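Local structure of flap endonuclease 1 (Desulfurococcus amylolyticus, 3ORY) at residues V13-K16 with D17-P20; N239-D242 with I243-L247; D316-K319 with R320-D324; H326-I330 with D331-T335. The protein probably cleaves the single-stranded 5' flaps of branched DNA, the structure-specific, metal-dependent nuclease activity expected of a flap endonuclease of the XPG family. All coordinates share one frame; numbering follows the deposited sequence.

The four contacts follow one another along the chain; none nests in or crosses another, and each joins residues three to five apart. Contact 1 closes a short turn before strand 24-26. Contact 2, far on in sequence, is part of helix 237-247, and the two meet through Leu15, whose CD2 lies 3.6 Å from CD1 of Leu247. On the other side of the molecule, its centre about 43 Å from that of contact 2, contact 3 forms the body of helix 315-325. Contact 4 takes the loop after it into helix 330-347. Contacts 3 and 4 lie about 8 Å apart between centres and join where Phe328 N probably bonds to Leu322 O, at 3.0 Å.

Contact 1 of 4, residues V13-K16 with D17-P20; sequences VDLK and DIIP
Leu15 and Ile18 meet at the base of their side chains: CB of Leu15 lies 4.0 Å from CG1 of Ile18. Ile18 places CG1 between its backbone N and carbonyl carbon (chi1 66°), which swings that branch back over Leu15. Ile19 reaches the same CB with the end of its longer branch, CD1, at 4.1 Å, so two successive isoleucines converge on one methylene. The backbone beneath them folds into a tight turn. Ile18 N donates to Leu15 O at 2.9 Å, while Ile19 N makes only weak bonds to Leu15 O and Lys16 O. On the polar side Asp14 OD1 accepts from Lys16 N at 3.0 Å, an Asx turn that ties the entry of the bend. A water accepts from Asp17 N at 3.0 Å. Putting an alanine at Ile19 would probably leave Leu15 CB without its CD1 neighbour and open a gap beside Leu229 and Tyr188. Within the fold, Leu15 packs against Leu240, Ile243 and Leu247 of helix 237-247, Ile18 rests on Pro261, Lys262 and Leu265 of helix 261-271, and Ile19 and Pro20 lie against helix 226-233, before the chain enters strand 24-26.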
# COMPACT_ATOMS: atom_id res chain seq x y z
N VAL A 13 -4.88 -6.60 4.44
CA VAL A 13 -4.86 -8.05 4.51
C VAL A 13 -3.51 -8.51 3.97
O VAL A 13 -3.22 -8.33 2.79
CB VAL A 13 -6.03 -8.65 3.68
CG1 VAL A 13 -5.95 -10.18 3.64
CG2 VAL A 13 -7.38 -8.18 4.23
N ASP A 14 -2.69 -9.09 4.84
CA ASP A 14 -1.35 -9.52 4.46
C ASP A 14 -1.33 -11.05 4.27
O ASP A 14 -1.52 -11.80 5.22
CB ASP A 14 -0.33 -9.06 5.50
CG ASP A 14 1.12 -9.43 5.14
OD1 ASP A 14 1.39 -9.91 4.02
OD2 ASP A 14 2.00 -9.23 6.01
N LEU A 15 -1.11 -11.49 3.03
CA LEU A 15 -1.10 -12.91 2.68
C LEU A 15 0.30 -13.39 2.29
O LEU A 15 0.47 -14.50 1.78
CB LEU A 15 -2.07 -13.19 1.52
CG LEU A 15 -3.53 -12.76 1.70
CD1 LEU A 15 -4.32 -13.13 0.44
CD2 LEU A 15 -4.14 -13.42 2.93
N LYS A 16 1.30 -12.54 2.53
CA LYS A 16 2.67 -12.80 2.09
C LYS A 16 3.14 -14.24 2.25
O LYS A 16 3.68 -14.82 1.30
CB LYS A 16 3.65 -11.86 2.80
CG LYS A 16 5.06 -11.89 2.23
CD LYS A 16 5.93 -10.78 2.85
CE LYS A 16 7.27 -10.67 2.13
NZ LYS A 16 8.00 -11.97 2.10
N ASP A 17 2.96 -14.83 3.42
CA ASP A 17 3.54 -16.16 3.60
C ASP A 17 2.67 -17.34 3.18
O ASP A 17 3.06 -18.49 3.39
CB ASP A 17 4.17 -16.35 4.99
CG ASP A 17 3.30 -15.83 6.11
OD1 ASP A 17 2.09 -16.13 6.11
OD2 ASP A 17 3.86 -15.11 6.98
N ILE A 18 1.50 -17.07 2.58
CA ILE A 18 0.77 -18.15 1.91
C ILE A 18 0.84 -18.09 0.38
O ILE A 18 0.36 -19.00 -0.28
CB ILE A 18 -0.71 -18.32 2.38
CG1 ILE A 18 -1.57 -17.11 2.00
CG2 ILE A 18 -0.77 -18.63 3.87
CD1 ILE A 18 -3.09 -17.39 2.02
N ILE A 19 1.44 -17.04 -0.17
CA ILE A 19 1.59 -16.97 -1.63
C ILE A 19 2.64 -17.99 -2.13
O ILE A 19 3.81 -17.88 -1.79
CB ILE A 19 2.00 -15.56 -2.12
CG1 ILE A 19 1.06 -14.46 -1.58
CG2 ILE A 19 2.08 -15.54 -3.65
CD1 ILE A 19 -0.41 -14.61 -2.00
N PRO A 20 2.21 -18.97 -2.95
CA PRO A 20 3.20 -19.92 -3.47
C PRO A 20 4.09 -19.30 -4.55
O PRO A 20 3.68 -18.35 -5.22
CB PRO A 20 2.36 -21.06 -4.05
CG PRO A 20 0.94 -20.55 -4.14
CD PRO A 20 0.87 -19.18 -3.52
O HOH W 1 1.45 -13.37 5.55

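Contact 2 of 4, residues N239-D242 with I243-L247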
# COMPACT_ATOMS: atom_id res chain seq x y z
N ASN A 239 -13.25 -18.69 -1.26
CA ASN A 239 -12.28 -19.18 -0.27
C ASN A 239 -11.24 -18.11 0.06
O ASN A 239 -10.93 -17.89 1.24
CB ASN A 239 -11.52 -20.41 -0.77
CG ASN A 239 -12.39 -21.67 -0.93
OD1 ASN A 239 -13.51 -21.80 -0.40
ND2 ASN A 239 -11.85 -22.61 -1.67
N LEU A 240 -10.70 -17.45 -0.97
CA LEU A 240 -9.69 -16.39 -0.75
C LEU A 240 -10.26 -15.23 0.07
O LEU A 240 -9.61 -14.73 1.01
CB LEU A 240 -9.15 -15.86 -2.09
CG LEU A 240 -7.99 -14.85 -1.97
CD1 LEU A 240 -6.72 -15.54 -1.41
CD2 LEU A 240 -7.68 -14.16 -3.29
N ILE A 241 -11.46 -14.79 -0.30
CA ILE A 241 -12.14 -13.75 0.46
C ILE A 241 -12.33 -14.20 1.92
O ILE A 241 -12.09 -13.43 2.85
CB ILE A 241 -13.49 -13.39 -0.19
CG1 ILE A 241 -13.25 -12.65 -1.52
CG2 ILE A 241 -14.34 -12.53 0.76
CD1 ILE A 241 -14.51 -12.49 -2.40
N ASP A 242 -12.73 -15.45 2.12
CA ASP A 242 -12.94 -15.96 3.46
C ASP A 242 -11.65 -15.95 4.29
O ASP A 242 -11.68 -15.66 5.49
CB ASP A 242 -13.56 -17.36 3.44
CG ASP A 242 -15.09 -17.33 3.29
OD1 ASP A 242 -15.68 -16.23 3.29
OD2 ASP A 242 -15.71 -18.39 3.16
N ILE A 243 -10.52 -16.24 3.64
CA ILE A 243 -9.23 -16.13 4.31
C ILE A 243 -9.04 -14.70 4.84
O ILE A 243 -8.67 -14.51 6.01
CB ILE A 243 -8.04 -16.56 3.42
CG1 ILE A 243 -8.10 -18.07 3.14
CG2 ILE A 243 -6.70 -16.23 4.10
CD1 ILE A 243 -7.20 -18.53 1.99
N GLY A 244 -9.36 -13.72 4.00
CA GLY A 244 -9.25 -12.31 4.39
C GLY A 244 -10.13 -11.96 5.58
O GLY A 244 -9.72 -11.19 6.47
N ILE A 245 -11.36 -12.49 5.58
CA ILE A 245 -12.33 -12.25 6.65
C ILE A 245 -11.82 -12.82 7.98
O ILE A 245 -11.99 -12.20 9.04
CB ILE A 245 -13.73 -12.80 6.27
CG1 ILE A 245 -14.34 -11.97 5.13
CG2 ILE A 245 -14.66 -12.80 7.49
CD1 ILE A 245 -15.59 -12.57 4.47
N LEU A 246 -11.18 -13.99 7.92
CA LEU A 246 -10.61 -14.60 9.13
C LEU A 246 -9.48 -13.75 9.68
O LEU A 246 -9.29 -13.66 10.91
CB LEU A 246 -10.13 -16.02 8.86
CG LEU A 246 -11.23 -17.05 8.61
CD1 LEU A 246 -10.63 -18.43 8.40
CD2 LEU A 246 -12.21 -17.07 9.77
N LEU A 247 -8.74 -13.12 8.78
CA LEU A 247 -7.64 -12.25 9.17
C LEU A 247 -8.12 -10.87 9.65
O LEU A 247 -7.51 -10.27 10.55
CB LEU A 247 -6.63 -12.13 8.03
CG LEU A 247 -5.97 -13.44 7.58
CD1 LEU A 247 -4.97 -13.16 6.46
CD2 LEU A 247 -5.27 -14.14 8.76
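Four backbone hydrogen bonds join 239-242 to 243-247, each running from an amide to the carbonyl four residues earlier. Ile243 N reaches Asn239 O at 2.9 Å and Gly244 N reaches Leu240 O at 3.2 Å. Ile245 N meets Ile241 O at 3.0 Å, and Leu246 N closes the set on Asp242 O at 3.0 Å. This is the regular alpha-helical pattern, here within helix 237-247 of the XPG I-region, and its mostly buried side chains pack on several surrounding helices. Among the apolar contacts, Ile241 and Ile245 stand one turn apart. Ile241 turns CG2 anti to its backbone N, and CD1 at the far end of Ile245 comes back to that methyl at 3.9 Å, the two side chains passing at a slant. Ile241 continues onto Phe297 and Leu298 of helix 290-298, Ile243 onto Ala264 and Leu265 of helix 261-271. The mixed contact is Asp242 with Ile245: they lie side by side, pointing the same way, with OD1 of Asp242 3.8 Å from CD1 of Ile245. That methyl borders the carboxylate, whose OD2 lies close to a bound phosphate, probably a crystallisation ion, and near Lys294.

Contact 3 of 4, residues D316-K319 with R320-D324; sequences DAVK and RILVD
Lys319 and Asp324 form one of two salt bridges here: NZ donates to OD2 of Asp324 at 2.8 Å, on the syn lone pair. The lysine chain leaves with CG anti to its backbone N, then bends at chi2 and chi3 (-134° and 50°), which carries the ammonium round to the carboxylate five residues on. The other bridge, 3.0 Å from Arg320 NH1 to Asp316 OD2, uses the anti lone pair. Here the two side chains cross at about a right angle; the carboxylate meets the guanidinium edge near its plane, although the two planes are 47° apart. Ala317 CA covers one guanidinium face, offset toward the rim. Lys319 O is gripped twice, by Val323 N at 2.8 Å and Asp324 N at 3.2 Å. Further out, Lys319 CG touches Val323 CG2 at 3.8 Å, and CG1 of Val318 lies alongside CD1 of Leu322, also 3.8 Å away. A methionine in place of Lys319 would probably leave the Asp324 carboxylate without its charged mate and freer to turn. Val318 and Leu322 face Phe76 of helix 70-84. The bond from Asp324 N to the carbonyl five residues back marks a wider pi-type turn at 320-324, in an amphipathic helix with charged bridges on one flank and aliphatic packing on another.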
# COMPACT_ATOMS: atom_id res chain seq x y z
N ASP A 316 6.09 25.15 -11.17
CA ASP A 316 5.96 26.17 -10.14
C ASP A 316 5.00 25.74 -9.03
O ASP A 316 5.27 25.97 -7.85
CB ASP A 316 5.56 27.52 -10.70
CG ASP A 316 5.79 28.63 -9.69
OD1 ASP A 316 6.95 29.03 -9.51
OD2 ASP A 316 4.82 29.10 -9.08
N ALA A 317 3.89 25.10 -9.41
CA ALA A 317 2.90 24.62 -8.44
C ALA A 317 3.53 23.55 -7.54
O ALA A 317 3.30 23.55 -6.34
CB ALA A 317 1.65 24.08 -9.14
N VAL A 318 4.34 22.67 -8.13
CA VAL A 318 5.08 21.69 -7.33
C VAL A 318 6.02 22.40 -6.35
O VAL A 318 6.05 22.07 -5.16
CB VAL A 318 5.87 20.67 -8.19
CG1 VAL A 318 6.69 19.74 -7.29
CG2 VAL A 318 4.93 19.85 -9.08
N LYS A 319 6.77 23.39 -6.84
CA LYS A 319 7.67 24.16 -5.98
C LYS A 319 6.92 24.83 -4.83
O LYS A 319 7.37 24.78 -3.68
CB LYS A 319 8.44 25.23 -6.76
CG LYS A 319 9.37 26.03 -5.85
CD LYS A 319 9.30 27.54 -6.07
CE LYS A 319 7.91 28.09 -6.06
NZ LYS A 319 7.91 29.51 -5.63
N ARG A 320 5.79 25.47 -5.14
CA ARG A 320 4.98 26.13 -4.11
C ARG A 320 4.60 25.16 -2.99
O ARG A 320 4.81 25.44 -1.81
CB ARG A 320 3.76 26.83 -4.71
CG ARG A 320 4.11 28.09 -5.56
CD ARG A 320 2.89 29.00 -5.83
NE ARG A 320 1.68 28.24 -6.18
CZ ARG A 320 1.31 27.92 -7.42
NH1 ARG A 320 2.04 28.30 -8.47
NH2 ARG A 320 0.20 27.21 -7.61
N ILE A 321 4.06 24.00 -3.36
CA ILE A 321 3.70 22.97 -2.37
C ILE A 321 4.91 22.48 -1.56
O ILE A 321 4.92 22.58 -0.32
CB ILE A 321 2.96 21.79 -3.04
CG1 ILE A 321 1.61 22.26 -3.61
CG2 ILE A 321 2.72 20.67 -2.03
CD1 ILE A 321 1.00 21.34 -4.64
N LEU A 322 5.93 21.97 -2.24
CA LEU A 322 7.06 21.34 -1.55
C LEU A 322 8.02 22.32 -0.90
O LEU A 322 8.30 22.22 0.30
CB LEU A 322 7.83 20.40 -2.50
CG LEU A 322 7.03 19.25 -3.11
CD1 LEU A 322 7.96 18.39 -3.95
CD2 LEU A 322 6.34 18.41 -2.04
N VAL A 323 8.53 23.27 -1.68
CA VAL A 323 9.52 24.21 -1.16
C VAL A 323 8.88 25.27 -0.25
O VAL A 323 9.26 25.38 0.91
CB VAL A 323 10.36 24.87 -2.30
CG1 VAL A 323 11.43 25.83 -1.73
CG2 VAL A 323 11.00 23.80 -3.17
N ASP A 324 7.93 26.04 -0.77
CA ASP A 324 7.39 27.18 -0.02
C ASP A 324 6.55 26.77 1.19
O ASP A 324 6.75 27.27 2.29
CB ASP A 324 6.59 28.11 -0.93
CG ASP A 324 7.40 28.61 -2.11
OD1 ASP A 324 8.65 28.62 -2.03
OD2 ASP A 324 6.80 28.98 -3.13

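Contact 4 of 4, residues H326-I330 with D331-T335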
# COMPACT_ATOMS: atom_id res chain seq x y z
N HIS A 326 6.26 23.56 2.49
CA HIS A 326 6.77 22.43 3.27
C HIS A 326 8.29 22.35 3.42
O HIS A 326 8.83 21.33 3.89
CB HIS A 326 6.16 21.11 2.76
CG HIS A 326 4.68 21.03 2.96
ND1 HIS A 326 4.11 20.87 4.21
CD2 HIS A 326 3.65 21.09 2.08
CE1 HIS A 326 2.79 20.84 4.09
NE2 HIS A 326 2.49 20.97 2.81
N ASP A 327 8.97 23.42 3.01
CA ASP A 327 10.39 23.63 3.30
C ASP A 327 11.35 22.58 2.72
O ASP A 327 12.43 22.37 3.26
CB ASP A 327 10.61 23.81 4.81
CG ASP A 327 9.75 24.92 5.37
OD1 ASP A 327 10.00 26.09 5.01
OD2 ASP A 327 8.82 24.64 6.16
N PHE A 328 10.94 21.93 1.63
CA PHE A 328 11.83 21.03 0.88
C PHE A 328 12.95 21.86 0.26
O PHE A 328 12.78 23.06 0.02
CB PHE A 328 11.08 20.34 -0.25
CG PHE A 328 10.27 19.14 0.18
CD1 PHE A 328 10.53 17.90 -0.39
CD2 PHE A 328 9.24 19.26 1.11
CE1 PHE A 328 9.78 16.78 -0.02
CE2 PHE A 328 8.48 18.14 1.49
CZ PHE A 328 8.76 16.90 0.92
N SER A 329 14.08 21.22 -0.01
CA SER A 329 15.21 21.91 -0.63
C SER A 329 14.90 22.35 -2.07
O SER A 329 14.53 21.52 -2.90
CB SER A 329 16.45 21.02 -0.63
OG SER A 329 17.31 21.39 -1.70
N ILE A 330 15.10 23.64 -2.35
CA ILE A 330 14.85 24.17 -3.69
C ILE A 330 15.75 23.52 -4.76
O ILE A 330 15.30 23.26 -5.88
CB ILE A 330 14.95 25.73 -3.73
CG1 ILE A 330 14.58 26.26 -5.12
CG2 ILE A 330 16.34 26.22 -3.30
CD1 ILE A 330 13.19 25.88 -5.60
N ASP A 331 17.01 23.25 -4.40
CA ASP A 331 17.95 22.57 -5.28
C ASP A 331 17.46 21.17 -5.63
O ASP A 331 17.36 20.82 -6.81
CB ASP A 331 19.35 22.49 -4.64
CG ASP A 331 20.12 23.81 -4.70
OD1 ASP A 331 19.57 24.84 -5.17
OD2 ASP A 331 21.30 23.82 -4.27
N ARG A 332 17.15 20.39 -4.60
CA ARG A 332 16.72 19.01 -4.80
C ARG A 332 15.41 18.94 -5.59
O ARG A 332 15.29 18.14 -6.52
CB ARG A 332 16.64 18.25 -3.47
CG ARG A 332 18.03 17.87 -2.92
CD ARG A 332 17.96 16.81 -1.81
NE ARG A 332 17.48 17.37 -0.54
CZ ARG A 332 18.25 17.97 0.36
NH1 ARG A 332 17.72 18.44 1.48
NH2 ARG A 332 19.56 18.10 0.15
N VAL A 333 14.45 19.81 -5.25
CA VAL A 333 13.17 19.82 -5.96
C VAL A 333 13.33 20.27 -7.41
O VAL A 333 12.79 19.64 -8.33
CB VAL A 333 12.10 20.66 -5.20
CG1 VAL A 333 10.88 20.88 -6.06
CG2 VAL A 333 11.73 19.96 -3.90
N SER A 334 14.08 21.35 -7.63
CA SER A 334 14.31 21.85 -9.00
C SER A 334 15.02 20.84 -9.91
O SER A 334 14.59 20.62 -11.04
CB SER A 334 15.07 23.18 -8.98
OG SER A 334 14.35 24.16 -8.24
N THR A 335 16.10 20.23 -9.40
CA THR A 335 16.82 19.18 -10.13
C THR A 335 15.89 18.01 -10.49
O THR A 335 15.87 17.57 -11.64
CB THR A 335 18.06 18.69 -9.32
OG1 THR A 335 18.95 19.78 -9.09
CG2 THR A 335 18.81 17.61 -10.08
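Ser329 carries OG roughly anti to its backbone N (chi1 153°), turned forward to the helix start, where it accepts from Arg332 N at 3.1 Å in an almost straight bond that makes it the N-cap of helix 330-347. Ser334 has OG anti to its carbonyl carbon (chi1 -59°), folded back toward the preceding turn, and OG donates to Ile330 O at 2.7 Å. Its own N donates to the same carbonyl at 2.9 Å, and the two donors approach from opposite faces of the carbonyl plane, so one oxygen is held by main chain and side chain of the same serine. The carbonyl of Ser329 takes the first regular bond, from Val333 N at 2.9 Å. The arginine bends at chi3 and folds back over its cap, laying one face of the guanidinium on Ser329 CB, which is 3.6 Å from NH1. Before the cap, CB of Phe328 rests 3.7 Å from Val333 CG2, the hydrophobic staple of this helix start, and CD1 of Ile330 touches the Ser334 hydroxyl OG at 3.4 Å. The loop at 326-329 joins helix 315-325 to helix 330-347: Phe328 packs on Leu322, Ile330 and Val333 on Val323, while Phe328 and Arg332 also reach helix 70-84 at Ser73 and Tyr77.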